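Local coordinates for protein UDP-N-Acetylenolpyruvylglucosamine Reductase (Thermus caldophilus, PDB 2GQT) that reduces UDP-N-acetylenolpyruvylglucosamine to UDP-N-acetylmuramate with a bound FAD and, probably, NADPH, a step in building the bacterial cell wall, at residues 87-92 against 179-184; 199-204 against 253-258. One frame throughout, in Å; residues are numbered along the deposited sequence.

Contact 1 (87-92 against 179-184)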
ATOM      1  N   LEU A  87      -1.244  12.310   6.146  1.00  7.68           N
ATOM      2  CA  LEU A  87      -0.159  12.597   7.072  1.00  7.99           C
ATOM      3  C   LEU A  87       0.983  13.366   6.424  1.00  7.86           C
ATOM      4  O   LEU A  87       1.541  14.265   7.048  1.00  7.88           O
ATOM      5  CB  LEU A  87       0.345  11.311   7.697  1.00  8.39           C
ATOM      6  CG  LEU A  87      -0.689  10.595   8.555  1.00  9.09           C
ATOM      7  CD1 LEU A  87      -0.215   9.197   8.818  1.00 10.97           C
ATOM      8  CD2 LEU A  87      -0.955  11.325   9.871  1.00 10.94           C
ATOM      9  N   VAL A  88       1.326  13.039   5.178  1.00  7.21           N
ATOM     10  CA  VAL A  88       2.368  13.783   4.470  1.00  8.01           C
ATOM     11  C   VAL A  88       2.033  15.285   4.439  1.00  8.05           C
ATOM     12  O   VAL A  88       2.885  16.137   4.741  1.00  8.56           O
ATOM     13  CB  VAL A  88       2.571  13.224   3.042  1.00  8.13           C
ATOM     14  CG1 VAL A  88       3.448  14.140   2.211  1.00  9.24           C
ATOM     15  CG2 VAL A  88       3.165  11.805   3.094  1.00  8.50           C
ATOM     16  N   GLN A  89       0.800  15.612   4.073  1.00  8.34           N
ATOM     17  CA  GLN A  89       0.393  17.018   3.988  1.00  8.90           C
ATOM     18  C   GLN A  89       0.249  17.660   5.364  1.00  9.48           C
ATOM     19  O   GLN A  89       0.628  18.818   5.563  1.00 10.20           O
ATOM     20  CB  GLN A  89      -0.895  17.169   3.182  1.00  9.16           C
ATOM     21  CG  GLN A  89      -0.810  16.691   1.736  1.00  8.98           C
ATOM     22  CD  GLN A  89       0.252  17.399   0.927  1.00  9.27           C
ATOM     23  OE1 GLN A  89       0.504  18.597   1.114  1.00 10.76           O
ATOM     24  NE2 GLN A  89       0.880  16.664   0.014  1.00  9.93           N
ATOM     25  N   GLU A  90      -0.281  16.908   6.322  1.00  9.11           N
ATOM     26  CA  GLU A  90      -0.418  17.421   7.683  1.00  9.98           C
ATOM     27  C   GLU A  90       0.929  17.738   8.316  1.00 10.09           C
ATOM     28  O   GLU A  90       1.068  18.737   9.030  1.00 10.21           O
ATOM     29  CB  GLU A  90      -1.183  16.430   8.557  1.00 10.26           C
ATOM     30  CG  GLU A  90      -2.648  16.313   8.215  1.00 10.41           C
ATOM     31  CD  GLU A  90      -3.442  17.499   8.684  1.00 11.69           C
ATOM     32  OE1 GLU A  90      -3.234  18.598   8.127  1.00 12.29           O
ATOM     33  OE2 GLU A  90      -4.253  17.320   9.617  1.00 13.55           O
ATOM     34  N   ALA A  91       1.922  16.894   8.059  1.00  9.95           N
ATOM     35  CA  ALA A  91       3.249  17.119   8.595  1.00 10.15           C
ATOM     36  C   ALA A  91       3.813  18.431   8.055  1.00 10.51           C
ATOM     37  O   ALA A  91       4.322  19.244   8.825  1.00 11.25           O
ATOM     38  CB  ALA A  91       4.158  15.963   8.269  1.00 10.75           C
ATOM     39  N   ALA A  92       3.698  18.665   6.752  1.00 11.16           N
ATOM     40  CA  ALA A  92       4.140  19.937   6.164  1.00 11.39           C
ATOM     41  C   ALA A  92       3.446  21.122   6.841  1.00 12.34           C
ATOM     42  O   ALA A  92       4.102  22.093   7.211  1.00 12.74           O
ATOM     43  CB  ALA A  92       3.881  19.949   4.667  1.00 12.16           C
ATOM     44  N   ARG A 179       9.542  22.458  -0.325  1.00 14.22           N
ATOM     45  CA  ARG A 179      10.558  22.358  -1.367  1.00 14.36           C
ATOM     46  C   ARG A 179      11.043  20.913  -1.554  1.00 14.26           C
ATOM     47  O   ARG A 179      11.232  20.454  -2.686  1.00 14.26           O
ATOM     48  CB  ARG A 179      11.719  23.328  -1.098  1.00 14.45           C
ATOM     49  CG  ARG A 179      11.381  24.778  -1.446  1.00 15.05           C
ATOM     50  CD  ARG A 179      12.560  25.744  -1.305  1.00 15.78           C
ATOM     51  NE  ARG A 179      12.949  25.962   0.091  1.00 17.41           N
ATOM     52  CZ  ARG A 179      14.100  25.568   0.631  1.00 18.76           C
ATOM     53  NH1 ARG A 179      15.009  24.923  -0.091  1.00 19.97           N
ATOM     54  NH2 ARG A 179      14.345  25.824   1.906  1.00 18.73           N
ATOM     55  N   ARG A 180      11.231  20.196  -0.447  1.00 13.94           N
ATOM     56  CA  ARG A 180      11.634  18.780  -0.507  1.00 13.66           C
ATOM     57  C   ARG A 180      10.561  17.929  -1.188  1.00 13.57           C
ATOM     58  O   ARG A 180      10.861  17.076  -2.036  1.00 13.40           O
ATOM     59  CB  ARG A 180      11.951  18.236   0.891  1.00 13.92           C
ATOM     60  CG  ARG A 180      13.267  18.771   1.425  1.00 16.14           C
ATOM     61  CD  ARG A 180      13.236  19.021   2.922  1.00 20.25           C
ATOM     62  NE  ARG A 180      13.466  17.816   3.712  1.00 22.38           N
ATOM     63  CZ  ARG A 180      14.663  17.384   4.111  1.00 24.82           C
ATOM     64  NH1 ARG A 180      15.766  18.043   3.781  1.00 25.17           N
ATOM     65  NH2 ARG A 180      14.760  16.279   4.838  1.00 25.08           N
ATOM     66  N   MET A 181       9.312  18.200  -0.835  1.00 12.83           N
ATOM     67  CA  MET A 181       8.166  17.524  -1.430  1.00 12.39           C
ATOM     68  C   MET A 181       8.064  17.819  -2.928  1.00 12.48           C
ATOM     69  O   MET A 181       7.727  16.937  -3.715  1.00 12.51           O
ATOM     70  CB  MET A 181       6.896  17.949  -0.703  1.00 11.86           C
ATOM     71  CG  MET A 181       6.786  17.358   0.682  1.00 11.23           C
ATOM     72  SD  MET A 181       5.578  18.180   1.726  1.00 11.64           S
ATOM     73  CE  MET A 181       4.046  17.835   0.860  1.00 11.48           C
ATOM     74  N   ALA A 182       8.388  19.048  -3.326  1.00 13.18           N
ATOM     75  CA  ALA A 182       8.362  19.429  -4.735  1.00 13.52           C
ATOM     76  C   ALA A 182       9.348  18.602  -5.552  1.00 13.22           C
ATOM     77  O   ALA A 182       9.065  18.250  -6.696  1.00 13.71           O
ATOM     78  CB  ALA A 182       8.647  20.914  -4.899  1.00 14.27           C
ATOM     79  N   GLU A 183      10.499  18.272  -4.973  1.00 12.89           N
ATOM     80  CA  GLU A 183      11.455  17.425  -5.678  1.00 13.23           C
ATOM     81  C   GLU A 183      10.910  16.009  -5.821  1.00 12.69           C
ATOM     82  O   GLU A 183      11.092  15.380  -6.859  1.00 12.88           O
ATOM     83  CB  GLU A 183      12.837  17.430  -5.011  1.00 13.86           C
ATOM     84  CG  GLU A 183      13.860  16.422  -5.598  1.00 15.11           C
ATOM     85  CD  GLU A 183      13.983  16.433  -7.137  1.00 16.90           C
ATOM     86  OE1 GLU A 183      13.800  17.493  -7.769  1.00 18.41           O
ATOM     87  OE2 GLU A 183      14.263  15.364  -7.721  1.00 17.12           O
ATOM     88  N   VAL A 184      10.231  15.513  -4.787  1.00 12.27           N
ATOM     89  CA  VAL A 184       9.615  14.185  -4.875  1.00 12.82           C
ATOM     90  C   VAL A 184       8.565  14.162  -5.982  1.00 12.77           C
ATOM     91  O   VAL A 184       8.528  13.230  -6.796  1.00 13.11           O
ATOM     92  CB  VAL A 184       9.016  13.728  -3.525  1.00 12.87           C
ATOM     93  CG1 VAL A 184       8.414  12.327  -3.651  1.00 13.13           C
ATOM     94  CG2 VAL A 184      10.089  13.735  -2.459  1.00 12.96           C
TER
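M181 reaches from helix 174-187 to V88, Q89 and A92 on helix 84-93, and all direct contact between the two segments runs through its side chain. The short axes stay 11.9 Å apart at closest approach and run roughly antiparallel, at 151°, so the helices meet through a long side chain rather than backbone against backbone. CB and CG of M181 serve as the spacer, extending toward helix 84-93 without touching the other segment. The sulfur is the first atom to arrive: SD lies 3.8 Å from CB of A92. At chi3 (64°) the chain bends, and this turn carries the methyl away from A92 into the angle between V88 and Q89. There CE meets CG1 of V88 at 4.0 Å, the valine and methionine passing one another as they run in opposing senses. Roughly at right angles to this or less, CE also sits beside the Q89 amide, nearly equidistant from NE2 (3.5 Å) and OE1 (3.6 Å) and raised well out of the amide plane. No hydrogen bond links the segments. A92 also packs against I177 and L178 one turn earlier on M181's own helix, while R180 turns aside to a salt bridge with E100. This is a widely spaced, near-antiparallel helix pair, packing a helix of the FAD-binding domain against one of the C-terminal domain in this MurB-family reductase.

Contact 2 (199-204 against 253-258); sequences CAFKNP and RVQEEL
The outer end of the F201 ring packs against V254 and, less closely, Q255, bringing the loop 199-204 onto the C-terminal part of helix 244-257. The tight half lies at V254. Its CG1 is 3.7 Å from CE1 of F201, and its CB comes equally near CZ, so a whole corner of the valine, not one methyl alone, meets the ring at an oblique angle. With CG1 anti to the backbone N (chi1 174°), V254 directs that branch at the ring, and CG2 comes to 4.0 Å from CE1. The two side chains point at each other from their own backbones, and I213 of helix 209-215 touches both, while A209 and L260 add to the surroundings of the ring. This small apolar cluster belongs to the C-terminal domain of the MurB fold, where it ties the loop bearing C199, the probable proton donor, to two helices; the F201 side chain itself stays about 12 Å from the FAD. With an alanine in place of F201, V254 and I213 would probably lose their shared apolar partner, opening a gap between the loop and helix 244-257. Toward Q255 the packing slackens. Only its CG and NE2 come near CE2 of the ring, each at 4.1 Å, and the amide plane is turned 50° from the ring plane. The amide is held instead by NE2 bonding to the carbonyl oxygen of L260, a little farther along the chain, which keeps this partly exposed side chain aslant across the ring's outer corner. The neighbouring K202 is exposed and bonds through NZ to the carbonyl oxygen of L262, away from the contact.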
ATOM      1  N   CYS A 199       3.818   0.292  -9.235  1.00 24.65           N
ATOM      2  CA  CYS A 199       4.778  -0.530  -9.966  1.00 23.91           C
ATOM      3  C   CYS A 199       4.374  -2.009  -9.923  1.00 22.37           C
ATOM      4  O   CYS A 199       4.267  -2.601  -8.842  1.00 22.43           O
ATOM      5  CB  CYS A 199       6.192  -0.324  -9.412  1.00 24.47           C
ATOM      6  SG  CYS A 199       6.929   1.302  -9.780  1.00 28.76           S
ATOM      7  N   ALA A 200       4.112  -2.581 -11.101  1.00 20.39           N
ATOM      8  CA  ALA A 200       3.755  -3.998 -11.237  1.00 18.32           C
ATOM      9  C   ALA A 200       4.884  -4.912 -10.806  1.00 17.35           C
ATOM     10  O   ALA A 200       4.661  -5.886 -10.080  1.00 16.47           O
ATOM     11  CB  ALA A 200       3.361  -4.312 -12.683  1.00 18.03           C
ATOM     12  N   PHE A 201       6.091  -4.587 -11.260  1.00 16.54           N
ATOM     13  CA  PHE A 201       7.247  -5.456 -11.110  1.00 16.85           C
ATOM     14  C   PHE A 201       8.315  -4.863 -10.205  1.00 18.11           C
ATOM     15  O   PHE A 201       8.422  -3.640 -10.073  1.00 18.41           O
ATOM     16  CB  PHE A 201       7.850  -5.788 -12.484  1.00 16.05           C
ATOM     17  CG  PHE A 201       6.927  -6.578 -13.370  1.00 14.47           C
ATOM     18  CD1 PHE A 201       6.210  -5.957 -14.387  1.00 13.96           C
ATOM     19  CD2 PHE A 201       6.761  -7.941 -13.174  1.00 13.27           C
ATOM     20  CE1 PHE A 201       5.340  -6.691 -15.192  1.00 12.65           C
ATOM     21  CE2 PHE A 201       5.889  -8.680 -13.974  1.00 12.60           C
ATOM     22  CZ  PHE A 201       5.186  -8.053 -14.987  1.00 13.30           C
ATOM     23  N   LYS A 202       9.084  -5.759  -9.590  1.00 19.38           N
ATOM     24  CA  LYS A 202      10.314  -5.418  -8.875  1.00 21.16           C
ATOM     25  C   LYS A 202      11.435  -5.144  -9.874  1.00 22.13           C
ATOM     26  O   LYS A 202      11.400  -5.630 -11.002  1.00 22.41           O
ATOM     27  CB  LYS A 202      10.754  -6.592  -7.999  1.00 20.87           C
ATOM     28  CG  LYS A 202       9.835  -6.917  -6.839  1.00 21.58           C
ATOM     29  CD  LYS A 202      10.371  -8.106  -6.049  1.00 21.84           C
ATOM     30  CE  LYS A 202       9.652  -8.276  -4.719  1.00 23.80           C
ATOM     31  NZ  LYS A 202       8.256  -8.739  -4.897  1.00 25.23           N
ATOM     32  N   ASN A 203      12.454  -4.408  -9.440  1.00 23.50           N
ATOM     33  CA  ASN A 203      13.654  -4.213 -10.250  1.00 24.75           C
ATOM     34  C   ASN A 203      14.706  -5.297  -9.989  1.00 25.30           C
ATOM     35  O   ASN A 203      15.022  -5.589  -8.829  1.00 25.54           O
ATOM     36  CB  ASN A 203      14.251  -2.825  -9.999  1.00 25.01           C
ATOM     37  CG  ASN A 203      13.322  -1.696 -10.411  1.00 25.88           C
ATOM     38  OD1 ASN A 203      12.514  -1.835 -11.331  1.00 26.69           O
ATOM     39  ND2 ASN A 203      13.440  -0.563  -9.734  1.00 27.12           N
ATOM     40  N   PRO A 204      15.246  -5.911 -11.061  1.00 25.86           N
ATOM     41  CA  PRO A 204      16.387  -6.805 -10.884  1.00 26.24           C
ATOM     42  C   PRO A 204      17.605  -6.021 -10.389  1.00 26.68           C
ATOM     43  O   PRO A 204      17.649  -4.799 -10.574  1.00 26.78           O
ATOM     44  CB  PRO A 204      16.640  -7.338 -12.301  1.00 26.24           C
ATOM     45  CG  PRO A 204      15.375  -7.105 -13.037  1.00 26.12           C
ATOM     46  CD  PRO A 204      14.834  -5.835 -12.473  1.00 25.76           C
ATOM     47  N   ARG A 253       2.794 -12.341 -20.071  1.00 11.50           N
ATOM     48  CA  ARG A 253       3.368 -11.885 -21.330  1.00 11.79           C
ATOM     49  C   ARG A 253       4.675 -11.128 -21.109  1.00 11.06           C
ATOM     50  O   ARG A 253       5.640 -11.325 -21.848  1.00 11.59           O
ATOM     51  CB  ARG A 253       2.362 -11.024 -22.086  1.00 12.49           C
ATOM     52  CG  ARG A 253       1.154 -11.805 -22.605  1.00 15.02           C
ATOM     53  CD  ARG A 253       1.435 -12.375 -23.976  1.00 18.61           C
ATOM     54  NE  ARG A 253       1.349 -11.314 -24.973  1.00 20.80           N
ATOM     55  CZ  ARG A 253       2.190 -11.167 -25.983  1.00 21.18           C
ATOM     56  NH1 ARG A 253       3.211 -12.013 -26.123  1.00 20.78           N
ATOM     57  NH2 ARG A 253       2.021 -10.162 -26.836  1.00 20.39           N
ATOM     58  N   VAL A 254       4.719 -10.290 -20.074  1.00 10.39           N
ATOM     59  CA  VAL A 254       5.960  -9.590 -19.733  1.00 10.82           C
ATOM     60  C   VAL A 254       7.029 -10.590 -19.298  1.00 11.34           C
ATOM     61  O   VAL A 254       8.182 -10.486 -19.706  1.00 11.45           O
ATOM     62  CB  VAL A 254       5.763  -8.494 -18.636  1.00 10.41           C
ATOM     63  CG1 VAL A 254       7.108  -7.891 -18.206  1.00 11.68           C
ATOM     64  CG2 VAL A 254       4.824  -7.407 -19.129  1.00 11.12           C
ATOM     65  N   GLN A 255       6.628 -11.556 -18.478  1.00 11.83           N
ATOM     66  CA  GLN A 255       7.555 -12.540 -17.938  1.00 12.91           C
ATOM     67  C   GLN A 255       8.095 -13.510 -18.996  1.00 13.00           C
ATOM     68  O   GLN A 255       9.157 -14.108 -18.807  1.00 13.37           O
ATOM     69  CB  GLN A 255       6.907 -13.278 -16.770  1.00 13.03           C
ATOM     70  CG  GLN A 255       6.697 -12.378 -15.553  1.00 13.05           C
ATOM     71  CD  GLN A 255       5.972 -13.071 -14.417  1.00 13.08           C
ATOM     72  OE1 GLN A 255       5.117 -13.921 -14.639  1.00 14.39           O
ATOM     73  NE2 GLN A 255       6.308 -12.687 -13.181  1.00 14.19           N
ATOM     74  N   GLU A 256       7.377 -13.671 -20.110  1.00 13.12           N
ATOM     75  CA  GLU A 256       7.914 -14.423 -21.261  1.00 13.71           C
ATOM     76  C   GLU A 256       9.160 -13.712 -21.811  1.00 12.80           C
ATOM     77  O   GLU A 256      10.086 -14.368 -22.296  1.00 13.01           O
ATOM     78  CB  GLU A 256       6.842 -14.633 -22.351  1.00 13.84           C
ATOM     79  CG  GLU A 256       7.276 -15.528 -23.516  1.00 15.59           C
ATOM     80  CD  GLU A 256       6.136 -15.899 -24.444  1.00 16.61           C
ATOM     81  OE1 GLU A 256       5.197 -16.603 -23.998  1.00 20.73           O
ATOM     82  OE2 GLU A 256       6.192 -15.505 -25.628  1.00 18.52           O
ATOM     83  N   GLU A 257       9.205 -12.386 -21.698  1.00 12.65           N
ATOM     84  CA  GLU A 257      10.291 -11.566 -22.257  1.00 12.59           C
ATOM     85  C   GLU A 257      11.386 -11.150 -21.288  1.00 13.26           C
ATOM     86  O   GLU A 257      12.533 -10.938 -21.704  1.00 13.49           O
ATOM     87  CB  GLU A 257       9.723 -10.280 -22.857  1.00 12.02           C
ATOM     88  CG  GLU A 257       8.722 -10.497 -23.972  1.00 11.50           C
ATOM     89  CD  GLU A 257       9.276 -11.382 -25.078  1.00 11.22           C
ATOM     90  OE1 GLU A 257      10.331 -11.043 -25.645  1.00 12.17           O
ATOM     91  OE2 GLU A 257       8.644 -12.406 -25.374  1.00 12.51           O
ATOM     92  N   LEU A 258      11.021 -10.999 -20.014  1.00 14.19           N
ATOM     93  CA  LEU A 258      11.911 -10.453 -18.987  1.00 15.21           C
ATOM     94  C   LEU A 258      11.731 -11.227 -17.681  1.00 15.81           C
ATOM     95  O   LEU A 258      10.606 -11.426 -17.241  1.00 15.48           O
ATOM     96  CB  LEU A 258      11.612  -8.966 -18.753  1.00 15.25           C
ATOM     97  CG  LEU A 258      11.938  -7.970 -19.874  1.00 15.16           C
ATOM     98  CD1 LEU A 258      11.111  -6.704 -19.737  1.00 16.40           C
ATOM     99  CD2 LEU A 258      13.438  -7.665 -19.905  1.00 16.05           C
TER

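In the fold
Both contacts are buried and mainly apolar, without a hydrogen bond across their segments, yet both lie peripherally, their centres 18 and 19 Å from the centre of the chain, each with a partly exposed glutamine at its margin. Each turns on one large side chain: an unbranched methionine in contact 1, a flat phenylalanine ring in contact 2. Contact 1 sets helix against helix and links the FAD-binding and C-terminal domains; contact 2 sets a loop against a helix, wholly inside the C-terminal domain. Their centres are 31 Å apart and they share no element. Contact 1 lies away from the active-site residues, whereas the loop of contact 2 also holds the likely proton donor.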